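Long-range contacts in dihydrofolate reductase (PDB 3IA4), which probably supplies tetrahydrofolate for one-carbon metabolism by reducing dihydrofolate with NADPH, and is held here with the antifolate methotrexate and that cofactor: residues 6-11 / 115-120; 24-29 / 146-151; 39-44 / 56-61. One frame throughout, in Å; residues are numbered along the deposited sequence.

Interaction 1. Residues 6-11 / 115-120; sequences IAALAN and THIELT. With MTX (methotrexate), chain F.
Leu9 N donates to Thr115 O over 2.8 Å, the middle rung of a parallel ladder that Thr115 N to Ala7 O and Ile117 N to Leu9 O extend in both directions. The two strand pieces lie 4.7 Å apart with an angle of 11° between them. Past the regular strands the pairing goes on: Asn11 N reaches Leu119 O. The first torsion of Asn11 (chi1 -70°) sets CG beside the backbone N, anti to the carbonyl carbon. Its ND2 donates to Thr120 OG1 at 2.8 Å, with the hydroxyl lying in the amide plane and the two side chains crossing at about a right angle. A water lies within bonding distance of both Asn11 OD1 and Ile117 O, while another sits in the plane of the His116 ring at its edge, 2.9 Å from ND1, and within bonding distance of Leu9 O.

The other end of the ladder is part of the methotrexate pocket. Ile6 O accepts from methotrexate NA4 at 2.9 Å, and Ile6 CG1 packs 3.5 Å from N3 of the pteridine. A third water accepts from methotrexate NA2 and donates to Thr115 OG1, a hydroxyl that also bonds Glu28.

Side-chain packing between the strands comes from small groups: Ala8 CB meets Ile117 CD1 at 4.2 Å, and Ala10 CB lies near Leu119 CB. Ala8 N bonds the NADPH carboxamide oxygen. In the mixed central sheet, strand 92-97 flanks strand 2-9 and strand 153-160 flanks strand 111-117, while helix 26-36 packs on Ile6, Ala8 and Thr115.

Interaction 2. Residues 24-29 / 146-151; sequences HLPAEL and DDKNPH. With MTX (methotrexate), chain F.
Asn149 and Ala27 make the direct hydrogen bond of this contact: Ala27 N donates to Asn149 OD1 over 2.9 Å, in the plane of the amide and on a lone pair of the oxygen. The bond occupies a backbone N-H in the first turn of helix 26-36. The other end of the amide is held too, for Asn149 ND2 donates to Asp146 OD1 at 3.0 Å; that same oxygen takes Lys148 N from above the carboxylate plane, closing an Asx turn. An alanine in place of Asn149 would probably leave Ala27 N without its acceptor and Asp146 OD1 without one of its donors, so the loop would be tied less firmly to the helix start. One water bridges the segments, accepting from His24 N and lying in the ring plane of His151 at NE2.

Packing surrounds the amide. Leu25 CD1 comes within 3.5 Å of Asn149 CB, the side chains crossing at about a right angle, and also meets Pro150 CD at 4.0 Å. Ala27 CB rests against the Asn149 amide. The Lys148 ammonium, its chain bent at chi3 and chi4, lies against the Pro26 ring, NZ 3.6 Å from Pro26 CG.

Glu28, on the far side of the turn, binds methotrexate NA2 through OE2 at 2.7 Å. The loop joins strands 135-143 and 153-160; Leu25 and Ala27 rest on Tyr153 of the latter, and Leu25 and His151 on Ile117 of strand 111-117.

Interaction 3. Residues 39-44 / 56-61; sequences KPIVMG and PGRLNI. With NDP (NADPH dihydro-nicotinamide-adenine-dinucleotide phosphate), chain E.
Strand 41-44, helix 45-51 and strand 60-63 form a beta-alpha-beta unit, and this contact is the parallel pairing of its two strands. Ile41 bonds the residues before and after Asn60: its N donates to Leu59 O at 2.9 Å and its O accepts from Ile61 N at 2.8 Å. Met43 N then donates to Ile61 O, a less straight bond with 148° at the hydrogen.

Ile41 and Asn60 share one face of the sheet, side by side and pointing the same way. CG1 of Ile41 lies between the backbone N and the carbonyl carbon (chi1 59°), within 3.6 Å of Leu59 O, and CD1 reaches the Asn60 amide, 3.9 Å from OD1. Met43, bent at chi3, brings CE to 4.0 Å from the same oxygen. Val42 and Ile61 are on the other face, Val42 CG2 against Ile61 CD1 at 4.0 Å, next to helix 80-87.

At the loop end, Arg58 CG passes 3.2 Å from Lys39 O, and CD touches Ile41 CG2. The guanidinium grips Pro56 O side-on with NE and NH2, the oxygen lying in its plane, while NH1 bonds methotrexate O1 and Thr36. Asn60 ND2 donates to Arg58 O from above the carbonyl plane, and its OD1 accepts from Leu55 N.

The chemistry implies a division of work: backbone bonds and aliphatic packing join the strands, whereas the Pro56 carbonyl, with Thr36, would hold in place the Arg58 guanidinium, whose charge would favour the methotrexate carboxylate. Gly44 CA lies 3.5 Å from NADPH O5B, where a side chain would collide with the cofactor.

Interactions 1 and 3 are buried parallel strand pairings in the same mixed sheet, on opposite sides of the chain's centre and about 22 Å apart between centres; interaction 2 is a partly exposed loop-to-helix contact. The sheet contacts rely mainly on backbone ladders, whereas interaction 2 hangs on one asparagine amide, prolines and a water. Interactions 1 and 2 touch directly: besides the Thr115 hydroxyl's probable bond to Glu28, Leu119 CD1 packs 3.8 Å from His151 CE1. All three border methotrexate: 6-11 / 115-120 and 24-29 / 146-151 at its pteridine, 39-44 / 56-61 at a carboxylate through Arg58.

Interaction 1. Residues 6-11 / 115-120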
loop_
_atom_site.group_PDB
_atom_site.type_symbol
_atom_site.label_atom_id
_atom_site.label_comp_id
_atom_site.label_asym_id
_atom_site.label_seq_id
_atom_site.Cartn_x
_atom_site.Cartn_y
_atom_site.Cartn_z
ATOM N N ILE A 6 -1.270 2.602 -2.320
ATOM C CA ILE A 6 0.209 2.766 -2.356
ATOM C C ILE A 6 0.780 1.368 -2.250
ATOM O O ILE A 6 0.365 0.590 -1.391
ATOM C CB ILE A 6 0.766 3.700 -1.243
ATOM C CG1 ILE A 6 2.297 3.721 -1.368
ATOM C CG2 ILE A 6 0.325 3.204 0.152
ATOM C CD1 ILE A 6 2.998 4.909 -0.556
ATOM N N ALA A 7 1.729 1.041 -3.137
ATOM C CA ALA A 7 2.348 -0.292 -3.134
ATOM C C ALA A 7 3.715 -0.243 -3.755
ATOM O O ALA A 7 3.971 0.646 -4.584
ATOM C CB ALA A 7 1.467 -1.249 -4.024
ATOM N N ALA A 8 4.565 -1.216 -3.407
ATOM C CA ALA A 8 5.873 -1.340 -4.067
ATOM C C ALA A 8 5.857 -2.672 -4.867
ATOM O O ALA A 8 5.601 -3.739 -4.304
ATOM C CB ALA A 8 6.985 -1.396 -3.025
ATOM N N LEU A 9 6.095 -2.554 -6.165
ATOM C CA LEU A 9 6.006 -3.726 -7.095
ATOM C C LEU A 9 7.370 -4.081 -7.647
ATOM O O LEU A 9 8.019 -3.247 -8.281
ATOM C CB LEU A 9 5.155 -3.422 -8.306
ATOM C CG LEU A 9 3.593 -3.407 -8.186
ATOM C CD1 LEU A 9 3.129 -2.484 -7.027
ATOM C CD2 LEU A 9 3.027 -2.964 -9.587
ATOM N N ALA A 10 7.770 -5.330 -7.487
ATOM C CA ALA A 10 8.894 -5.813 -8.299
ATOM C C ALA A 10 8.361 -6.190 -9.699
ATOM O O ALA A 10 7.179 -5.955 -10.028
ATOM C CB ALA A 10 9.538 -6.980 -7.607
ATOM N N ASN A 11 9.208 -6.801 -10.535
ATOM C CA ASN A 11 8.759 -7.146 -11.886
ATOM C C ASN A 11 7.545 -8.083 -11.819
ATOM O O ASN A 11 7.413 -8.858 -10.869
ATOM C CB ASN A 11 9.896 -7.829 -12.648
ATOM C CG ASN A 11 11.031 -6.855 -12.998
ATOM O OD1 ASN A 11 10.835 -5.646 -13.006
ATOM N ND2 ASN A 11 12.206 -7.392 -13.344
ATOM N N THR A 115 5.707 2.324 -6.353
ATOM C CA THR A 115 7.166 2.227 -6.480
ATOM C C THR A 115 7.441 1.004 -7.349
ATOM O O THR A 115 6.836 -0.049 -7.122
ATOM C CB THR A 115 7.710 1.967 -5.097
ATOM O OG1 THR A 115 7.466 3.141 -4.304
ATOM C CG2 THR A 115 9.244 1.694 -5.140
ATOM N N HIS A 116 8.244 1.163 -8.405
ATOM C CA HIS A 116 8.651 0.013 -9.189
ATOM C C HIS A 116 10.077 -0.287 -8.857
ATOM O O HIS A 116 10.946 0.589 -9.010
ATOM C CB HIS A 116 8.538 0.373 -10.669
ATOM C CG HIS A 116 7.156 0.756 -11.065
ATOM N ND1 HIS A 116 6.211 -0.185 -11.433
ATOM C CD2 HIS A 116 6.564 1.965 -11.187
ATOM C CE1 HIS A 116 5.084 0.438 -11.755
ATOM N NE2 HIS A 116 5.269 1.738 -11.600
ATOM N N ILE A 117 10.315 -1.537 -8.420
ATOM C CA ILE A 117 11.686 -2.023 -8.144
ATOM C C ILE A 117 12.251 -2.872 -9.281
ATOM O O ILE A 117 11.571 -3.775 -9.788
ATOM C CB ILE A 117 11.637 -2.871 -6.848
ATOM C CG1 ILE A 117 10.986 -2.046 -5.741
ATOM C CG2 ILE A 117 13.066 -3.394 -6.486
ATOM C CD1 ILE A 117 10.682 -2.887 -4.448
ATOM N N GLU A 118 13.492 -2.598 -9.710
ATOM C CA GLU A 118 14.051 -3.359 -10.814
ATOM C C GLU A 118 14.602 -4.672 -10.293
ATOM O O GLU A 118 15.819 -4.800 -10.035
ATOM C CB GLU A 118 15.146 -2.562 -11.520
ATOM C CG GLU A 118 14.626 -1.313 -12.189
ATOM C CD GLU A 118 15.712 -0.593 -13.017
ATOM O OE1 GLU A 118 16.743 -1.241 -13.374
ATOM O OE2 GLU A 118 15.507 0.610 -13.290
ATOM N N LEU A 119 13.711 -5.650 -10.094
ATOM C CA LEU A 119 14.097 -6.924 -9.520
ATOM C C LEU A 119 13.109 -7.973 -10.019
ATOM O O LEU A 119 11.914 -7.706 -10.022
ATOM C CB LEU A 119 13.993 -6.815 -7.994
ATOM C CG LEU A 119 14.128 -8.129 -7.234
ATOM C CD1 LEU A 119 15.520 -8.714 -7.265
ATOM C CD2 LEU A 119 13.768 -7.755 -5.824
ATOM N N THR A 120 13.610 -9.127 -10.491
ATOM C CA THR A 120 12.721 -10.274 -10.750
ATOM C C THR A 120 12.854 -11.229 -9.536
ATOM O O THR A 120 13.946 -11.749 -9.224
ATOM C CB THR A 120 13.110 -10.997 -12.008
ATOM O OG1 THR A 120 12.929 -10.105 -13.117
ATOM C CG2 THR A 120 12.233 -12.257 -12.196
HETATM N N1 MTX F . 6.034 0.336 0.272
HETATM C C2 MTX F . 5.126 0.945 -0.518
HETATM N NA2 MTX F . 5.595 1.737 -1.500
HETATM N N3 MTX F . 3.786 0.771 -0.312
HETATM C C4 MTX F . 3.326 -0.017 0.707
HETATM N NA4 MTX F . 2.032 -0.181 0.838
HETATM C C4A MTX F . 4.233 -0.607 1.531
HETATM N N5 MTX F . 3.783 -1.362 2.588
HETATM C C6 MTX F . 4.704 -1.966 3.406
HETATM C C7 MTX F . 6.079 -1.815 3.238
HETATM N N8 MTX F . 6.532 -1.020 2.176
HETATM C C8A MTX F . 5.591 -0.435 1.334
HETATM C C9 MTX F . 4.154 -2.821 4.542
HETATM N N10 MTX F . 5.167 -3.193 5.530
HETATM C CM MTX F . 5.504 -4.635 5.621
HETATM C C11 MTX F . 6.938 -0.366 8.091
HETATM C C12 MTX F . 7.319 -1.700 8.156
HETATM C C13 MTX F . 6.733 -2.637 7.329
HETATM C C14 MTX F . 5.775 -2.232 6.400
HETATM C C15 MTX F . 5.431 -0.883 6.342
HETATM C C16 MTX F . 5.931 0.044 7.216
HETATM C C MTX F . 7.567 0.684 8.901
HETATM O O MTX F . 8.158 0.398 10.122
HETATM N N MTX F . 7.574 1.903 8.366
HETATM C CA MTX F . 8.005 3.084 9.058
HETATM C CT MTX F . 6.936 4.147 8.938
HETATM O O1 MTX F . 6.185 4.156 7.916
HETATM O O2 MTX F . 6.834 5.020 9.835
HETATM C CB MTX F . 9.292 3.668 8.460
HETATM C CG MTX F . 10.458 2.688 8.576
HETATM C CD MTX F . 10.926 2.427 10.011
HETATM O OE1 MTX F . 11.906 1.662 10.248
HETATM O OE2 MTX F . 10.358 2.957 10.989
HETATM O O HOH W 1 4.866 3.757 -3.522
HETATM O O HOH W 2 7.278 -2.886 -11.213
HETATM O O HOH W 3 9.677 -3.445 -11.959
#

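Interaction 2. Residues 24-29 / 146-151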
loop_
_atom_site.group_PDB
_atom_site.type_symbol
_atom_site.label_atom_id
_atom_site.label_comp_id
_atom_site.label_asym_id
_atom_site.label_seq_id
_atom_site.Cartn_x
_atom_site.Cartn_y
_atom_site.Cartn_z
ATOM N N HIS A 24 15.388 -6.641 0.169
ATOM C CA HIS A 24 15.957 -5.751 1.195
ATOM C C HIS A 24 16.092 -4.362 0.583
ATOM O O HIS A 24 16.864 -4.185 -0.354
ATOM C CB HIS A 24 17.356 -6.262 1.616
ATOM C CG HIS A 24 17.960 -5.450 2.734
ATOM N ND1 HIS A 24 18.961 -4.523 2.532
ATOM C CD2 HIS A 24 17.626 -5.368 4.039
ATOM C CE1 HIS A 24 19.233 -3.910 3.676
ATOM N NE2 HIS A 24 18.444 -4.418 4.608
ATOM N N LEU A 25 15.329 -3.376 1.070
ATOM C CA LEU A 25 15.332 -2.063 0.476
ATOM C C LEU A 25 14.831 -1.040 1.508
ATOM O O LEU A 25 13.734 -0.504 1.422
ATOM C CB LEU A 25 14.398 -2.109 -0.797
ATOM C CG LEU A 25 14.713 -1.176 -1.950
ATOM C CD1 LEU A 25 16.201 -1.300 -2.456
ATOM C CD2 LEU A 25 13.680 -1.355 -3.122
ATOM N N PRO A 26 15.637 -0.779 2.545
ATOM C CA PRO A 26 15.191 0.040 3.665
ATOM C C PRO A 26 14.755 1.425 3.250
ATOM O O PRO A 26 13.854 1.979 3.882
ATOM C CB PRO A 26 16.463 0.193 4.534
ATOM C CG PRO A 26 17.567 -0.528 3.794
ATOM C CD PRO A 26 16.984 -1.342 2.699
ATOM N N ALA A 27 15.397 2.027 2.252
ATOM C CA ALA A 27 15.013 3.374 1.875
ATOM C C ALA A 27 13.597 3.477 1.355
ATOM O O ALA A 27 12.997 4.561 1.370
ATOM C CB ALA A 27 15.971 3.939 0.783
ATOM N N GLU A 28 13.100 2.392 0.769
ATOM C CA GLU A 28 11.748 2.383 0.225
ATOM C C GLU A 28 10.737 2.577 1.353
ATOM O O GLU A 28 9.672 3.147 1.128
ATOM C CB GLU A 28 11.456 1.084 -0.494
ATOM C CG GLU A 28 10.499 1.279 -1.655
ATOM C CD GLU A 28 9.017 1.328 -1.257
ATOM O OE1 GLU A 28 8.636 0.550 -0.366
ATOM O OE2 GLU A 28 8.251 2.137 -1.851
ATOM N N LEU A 29 11.046 2.122 2.558
ATOM C CA LEU A 29 10.083 2.329 3.671
ATOM C C LEU A 29 9.998 3.782 4.040
ATOM O O LEU A 29 8.967 4.234 4.594
ATOM C CB LEU A 29 10.459 1.559 4.957
ATOM C CG LEU A 29 10.447 0.047 4.839
ATOM C CD1 LEU A 29 10.903 -0.631 6.177
ATOM C CD2 LEU A 29 9.058 -0.442 4.425
ATOM N N ASP A 146 22.213 2.078 -4.109
ATOM C CA ASP A 146 23.381 2.619 -3.351
ATOM C C ASP A 146 23.864 1.586 -2.325
ATOM O O ASP A 146 23.427 0.441 -2.348
ATOM C CB ASP A 146 23.069 3.969 -2.681
ATOM C CG ASP A 146 21.979 3.902 -1.583
ATOM O OD1 ASP A 146 21.686 2.820 -1.037
ATOM O OD2 ASP A 146 21.433 4.981 -1.194
ATOM N N ASP A 147 24.792 1.982 -1.455
ATOM C CA ASP A 147 25.323 0.998 -0.534
ATOM C C ASP A 147 24.344 0.456 0.446
ATOM O O ASP A 147 24.653 -0.557 1.045
ATOM C CB ASP A 147 26.525 1.534 0.232
ATOM C CG ASP A 147 27.714 1.750 -0.661
ATOM O OD1 ASP A 147 28.604 2.493 -0.214
ATOM O OD2 ASP A 147 27.758 1.203 -1.802
ATOM N N LYS A 148 23.147 1.047 0.606
ATOM C CA LYS A 148 22.188 0.495 1.571
ATOM C C LYS A 148 20.985 -0.177 0.872
ATOM O O LYS A 148 20.211 -0.880 1.494
ATOM C CB LYS A 148 21.676 1.574 2.543
ATOM C CG LYS A 148 22.609 1.738 3.754
ATOM C CD LYS A 148 22.005 2.675 4.824
ATOM C CE LYS A 148 20.629 2.176 5.347
ATOM N NZ LYS A 148 20.463 0.682 5.549
ATOM N N ASN A 149 20.887 0.045 -0.427
ATOM C CA ASN A 149 19.712 -0.369 -1.207
ATOM C C ASN A 149 20.216 -0.921 -2.513
ATOM O O ASN A 149 20.609 -0.167 -3.379
ATOM C CB ASN A 149 18.832 0.866 -1.469
ATOM C CG ASN A 149 18.280 1.433 -0.222
ATOM O OD1 ASN A 149 17.221 0.963 0.284
ATOM N ND2 ASN A 149 19.007 2.419 0.354
ATOM N N PRO A 150 20.163 -2.253 -2.683
ATOM C CA PRO A 150 20.855 -2.934 -3.777
ATOM C C PRO A 150 20.142 -2.908 -5.132
ATOM O O PRO A 150 20.721 -3.379 -6.086
ATOM C CB PRO A 150 20.932 -4.386 -3.302
ATOM C CG PRO A 150 19.803 -4.522 -2.232
ATOM C CD PRO A 150 19.594 -3.177 -1.662
ATOM N N HIS A 151 18.928 -2.398 -5.216
ATOM C CA HIS A 151 18.204 -2.399 -6.474
ATOM C C HIS A 151 17.791 -1.000 -6.817
ATOM O O HIS A 151 17.423 -0.242 -5.929
ATOM C CB HIS A 151 16.877 -3.230 -6.291
ATOM C CG HIS A 151 17.104 -4.540 -5.609
ATOM N ND1 HIS A 151 17.927 -5.503 -6.142
ATOM C CD2 HIS A 151 16.614 -5.059 -4.451
ATOM C CE1 HIS A 151 17.978 -6.546 -5.325
ATOM N NE2 HIS A 151 17.184 -6.309 -4.297
HETATM N N1 MTX F . 6.034 0.336 0.272
HETATM C C2 MTX F . 5.126 0.945 -0.518
HETATM N NA2 MTX F . 5.595 1.737 -1.500
HETATM N N3 MTX F . 3.786 0.771 -0.312
HETATM C C4 MTX F . 3.326 -0.017 0.707
HETATM N NA4 MTX F . 2.032 -0.181 0.838
HETATM C C4A MTX F . 4.233 -0.607 1.531
HETATM N N5 MTX F . 3.783 -1.362 2.588
HETATM C C6 MTX F . 4.704 -1.966 3.406
HETATM C C7 MTX F . 6.079 -1.815 3.238
HETATM N N8 MTX F . 6.532 -1.020 2.176
HETATM C C8A MTX F . 5.591 -0.435 1.334
HETATM C C9 MTX F . 4.154 -2.821 4.542
HETATM N N10 MTX F . 5.167 -3.193 5.530
HETATM C CM MTX F . 5.504 -4.635 5.621
HETATM C C11 MTX F . 6.938 -0.366 8.091
HETATM C C12 MTX F . 7.319 -1.700 8.156
HETATM C C13 MTX F . 6.733 -2.637 7.329
HETATM C C14 MTX F . 5.775 -2.232 6.400
HETATM C C15 MTX F . 5.431 -0.883 6.342
HETATM C C16 MTX F . 5.931 0.044 7.216
HETATM C C MTX F . 7.567 0.684 8.901
HETATM O O MTX F . 8.158 0.398 10.122
HETATM N N MTX F . 7.574 1.903 8.366
HETATM C CA MTX F . 8.005 3.084 9.058
HETATM C CT MTX F . 6.936 4.147 8.938
HETATM O O1 MTX F . 6.185 4.156 7.916
HETATM O O2 MTX F . 6.834 5.020 9.835
HETATM C CB MTX F . 9.292 3.668 8.460
HETATM C CG MTX F . 10.458 2.688 8.576
HETATM C CD MTX F . 10.926 2.427 10.011
HETATM O OE1 MTX F . 11.906 1.662 10.248
HETATM O OE2 MTX F . 10.358 2.957 10.989
HETATM O O HOH W 4 16.947 -7.862 -1.865
#

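Interaction 3. Residues 39-44 / 56-61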
loop_
_atom_site.group_PDB
_atom_site.type_symbol
_atom_site.label_atom_id
_atom_site.label_comp_id
_atom_site.label_asym_id
_atom_site.label_seq_id
_atom_site.Cartn_x
_atom_site.Cartn_y
_atom_site.Cartn_z
ATOM N N LYS A 39 -2.027 10.710 7.188
ATOM C CA LYS A 39 -3.217 10.265 6.467
ATOM C C LYS A 39 -3.732 8.955 7.130
ATOM O O LYS A 39 -2.945 8.199 7.715
ATOM C CB LYS A 39 -2.870 9.973 4.997
ATOM C CG LYS A 39 -2.178 11.130 4.279
ATOM C CD LYS A 39 -1.847 10.749 2.857
ATOM C CE LYS A 39 -1.018 11.899 2.190
ATOM N NZ LYS A 39 -0.590 11.512 0.823
ATOM N N PRO A 40 -5.032 8.653 7.001
ATOM C CA PRO A 40 -5.493 7.351 7.470
ATOM C C PRO A 40 -4.941 6.303 6.533
ATOM O O PRO A 40 -4.857 6.585 5.317
ATOM C CB PRO A 40 -7.020 7.399 7.265
ATOM C CG PRO A 40 -7.335 8.858 7.061
ATOM C CD PRO A 40 -6.131 9.457 6.439
ATOM N N ILE A 41 -4.554 5.167 7.072
ATOM C CA ILE A 41 -4.073 4.039 6.258
ATOM C C ILE A 41 -4.995 2.844 6.504
ATOM O O ILE A 41 -5.329 2.530 7.646
ATOM C CB ILE A 41 -2.586 3.712 6.578
ATOM C CG1 ILE A 41 -2.341 3.343 8.054
ATOM C CG2 ILE A 41 -1.691 4.853 6.063
ATOM C CD1 ILE A 41 -0.858 2.916 8.287
ATOM N N VAL A 42 -5.438 2.205 5.417
ATOM C CA VAL A 42 -6.351 1.100 5.492
ATOM C C VAL A 42 -5.617 -0.145 4.971
ATOM O O VAL A 42 -4.962 -0.076 3.934
ATOM C CB VAL A 42 -7.552 1.367 4.562
ATOM C CG1 VAL A 42 -8.435 0.187 4.587
ATOM C CG2 VAL A 42 -8.314 2.622 5.072
ATOM N N MET A 43 -5.693 -1.237 5.709
ATOM C CA MET A 43 -4.931 -2.468 5.353
ATOM C C MET A 43 -5.723 -3.714 5.711
ATOM O O MET A 43 -6.590 -3.712 6.629
ATOM C CB MET A 43 -3.606 -2.462 6.086
ATOM C CG MET A 43 -3.692 -2.783 7.544
ATOM S SD MET A 43 -2.238 -2.208 8.512
ATOM C CE MET A 43 -2.611 -0.424 8.642
ATOM N N GLY A 44 -5.388 -4.811 5.030
ATOM C CA GLY A 44 -5.960 -6.119 5.414
ATOM C C GLY A 44 -5.251 -6.645 6.634
ATOM O O GLY A 44 -4.143 -6.216 7.000
ATOM N N PRO A 56 3.030 4.985 13.725
ATOM C CA PRO A 56 2.697 6.328 14.268
ATOM C C PRO A 56 2.313 7.384 13.242
ATOM O O PRO A 56 2.688 7.319 12.059
ATOM C CB PRO A 56 3.999 6.750 15.039
ATOM C CG PRO A 56 4.806 5.460 15.157
ATOM C CD PRO A 56 4.406 4.547 14.009
ATOM N N GLY A 57 1.550 8.400 13.650
ATOM C CA GLY A 57 1.324 9.568 12.807
ATOM C C GLY A 57 0.229 9.330 11.775
ATOM O O GLY A 57 0.012 10.160 10.893
ATOM N N ARG A 58 -0.402 8.163 11.904
ATOM C CA ARG A 58 -1.457 7.703 10.993
ATOM C C ARG A 58 -2.569 7.022 11.732
ATOM O O ARG A 58 -2.309 6.252 12.627
ATOM C CB ARG A 58 -0.828 6.728 9.965
ATOM C CG ARG A 58 -0.004 7.450 8.875
ATOM C CD ARG A 58 1.145 6.622 8.325
ATOM N NE ARG A 58 2.186 6.537 9.341
ATOM C CZ ARG A 58 3.406 6.042 9.130
ATOM N NH1 ARG A 58 3.781 5.541 7.916
ATOM N NH2 ARG A 58 4.246 5.997 10.153
ATOM N N LEU A 59 -3.848 7.247 11.316
ATOM C CA LEU A 59 -4.970 6.438 11.799
ATOM C C LEU A 59 -4.839 5.073 11.135
ATOM O O LEU A 59 -4.919 5.011 9.915
ATOM C CB LEU A 59 -6.312 7.082 11.388
ATOM C CG LEU A 59 -7.567 6.262 11.698
ATOM C CD1 LEU A 59 -7.609 5.792 13.155
ATOM C CD2 LEU A 59 -8.894 7.019 11.261
ATOM N N ASN A 60 -4.597 4.024 11.926
ATOM C CA ASN A 60 -4.411 2.685 11.332
ATOM C C ASN A 60 -5.773 1.978 11.320
ATOM O O ASN A 60 -6.304 1.675 12.368
ATOM C CB ASN A 60 -3.418 1.812 12.147
ATOM C CG ASN A 60 -1.952 2.234 11.993
ATOM O OD1 ASN A 60 -1.092 1.387 11.815
ATOM N ND2 ASN A 60 -1.652 3.523 12.141
ATOM N N ILE A 61 -6.313 1.636 10.132
ATOM C CA ILE A 61 -7.613 0.951 10.037
ATOM C C ILE A 61 -7.312 -0.433 9.486
ATOM O O ILE A 61 -6.646 -0.515 8.470
ATOM C CB ILE A 61 -8.558 1.743 9.092
ATOM C CG1 ILE A 61 -8.800 3.147 9.653
ATOM C CG2 ILE A 61 -9.880 0.961 8.794
ATOM C CD1 ILE A 61 -9.436 4.110 8.652
HETATM P PA NDP E . -4.230 -8.713 3.158
HETATM O O1A NDP E . -5.005 -8.079 2.033
HETATM O O2A NDP E . -3.171 -7.956 3.899
HETATM O O5B NDP E . -5.216 -9.349 4.297
HETATM C C5B NDP E . -6.346 -10.138 3.866
HETATM C C4B NDP E . -7.185 -10.368 5.117
HETATM O O4B NDP E . -7.942 -9.167 5.322
HETATM C C3B NDP E . -8.303 -11.406 4.853
HETATM O O3B NDP E . -7.797 -12.725 5.032
HETATM C C2B NDP E . -9.398 -11.007 5.828
HETATM O O2B NDP E . -8.989 -11.213 7.185
HETATM C C1B NDP E . -9.320 -9.504 5.657
HETATM N N9A NDP E . -10.241 -8.971 4.630
HETATM C C8A NDP E . -9.983 -8.887 3.316
HETATM N N7A NDP E . -10.988 -8.264 2.665
HETATM C C5A NDP E . -11.911 -7.923 3.606
HETATM C C6A NDP E . -13.197 -7.212 3.643
HETATM N N6A NDP E . -13.811 -6.738 2.510
HETATM N N1A NDP E . -13.767 -7.082 4.890
HETATM C C2A NDP E . -13.234 -7.498 6.034
HETATM N N3A NDP E . -12.072 -8.146 6.058
HETATM C C4A NDP E . -11.391 -8.368 4.886
HETATM O O3 NDP E . -3.590 -10.122 2.683
HETATM P PN NDP E . -2.779 -10.672 1.407
HETATM O O1N NDP E . -3.619 -10.494 0.197
HETATM O O2N NDP E . -2.276 -12.027 1.751
HETATM O O5D NDP E . -1.596 -9.630 1.246
HETATM C C5D NDP E . -0.501 -9.702 2.148
HETATM C C4D NDP E . 0.802 -9.772 1.361
HETATM O O4D NDP E . 1.058 -8.477 0.701
HETATM C C3D NDP E . 2.045 -10.043 2.223
HETATM O O3D NDP E . 2.957 -10.865 1.471
HETATM C C2D NDP E . 2.685 -8.665 2.399
HETATM O O2D NDP E . 4.111 -8.702 2.656
HETATM C C1D NDP E . 2.393 -8.065 1.051
HETATM N N1N NDP E . 2.361 -6.607 1.003
HETATM C C2N NDP E . 3.144 -5.998 0.111
HETATM C C3N NDP E . 3.062 -4.638 -0.050
HETATM C C7N NDP E . 3.969 -3.990 -1.050
HETATM O O7N NDP E . 3.797 -2.815 -1.297
HETATM N N7N NDP E . 4.866 -4.689 -1.752
HETATM C C4N NDP E . 2.147 -3.723 0.749
HETATM C C5N NDP E . 1.319 -4.542 1.617
HETATM C C6N NDP E . 1.481 -5.900 1.748
HETATM P P2B NDP E . -9.886 -12.117 8.192
HETATM O O1X NDP E . -9.315 -11.784 9.500
HETATM O O2X NDP E . -11.288 -11.708 7.890
HETATM O O3X NDP E . -9.701 -13.530 7.712
#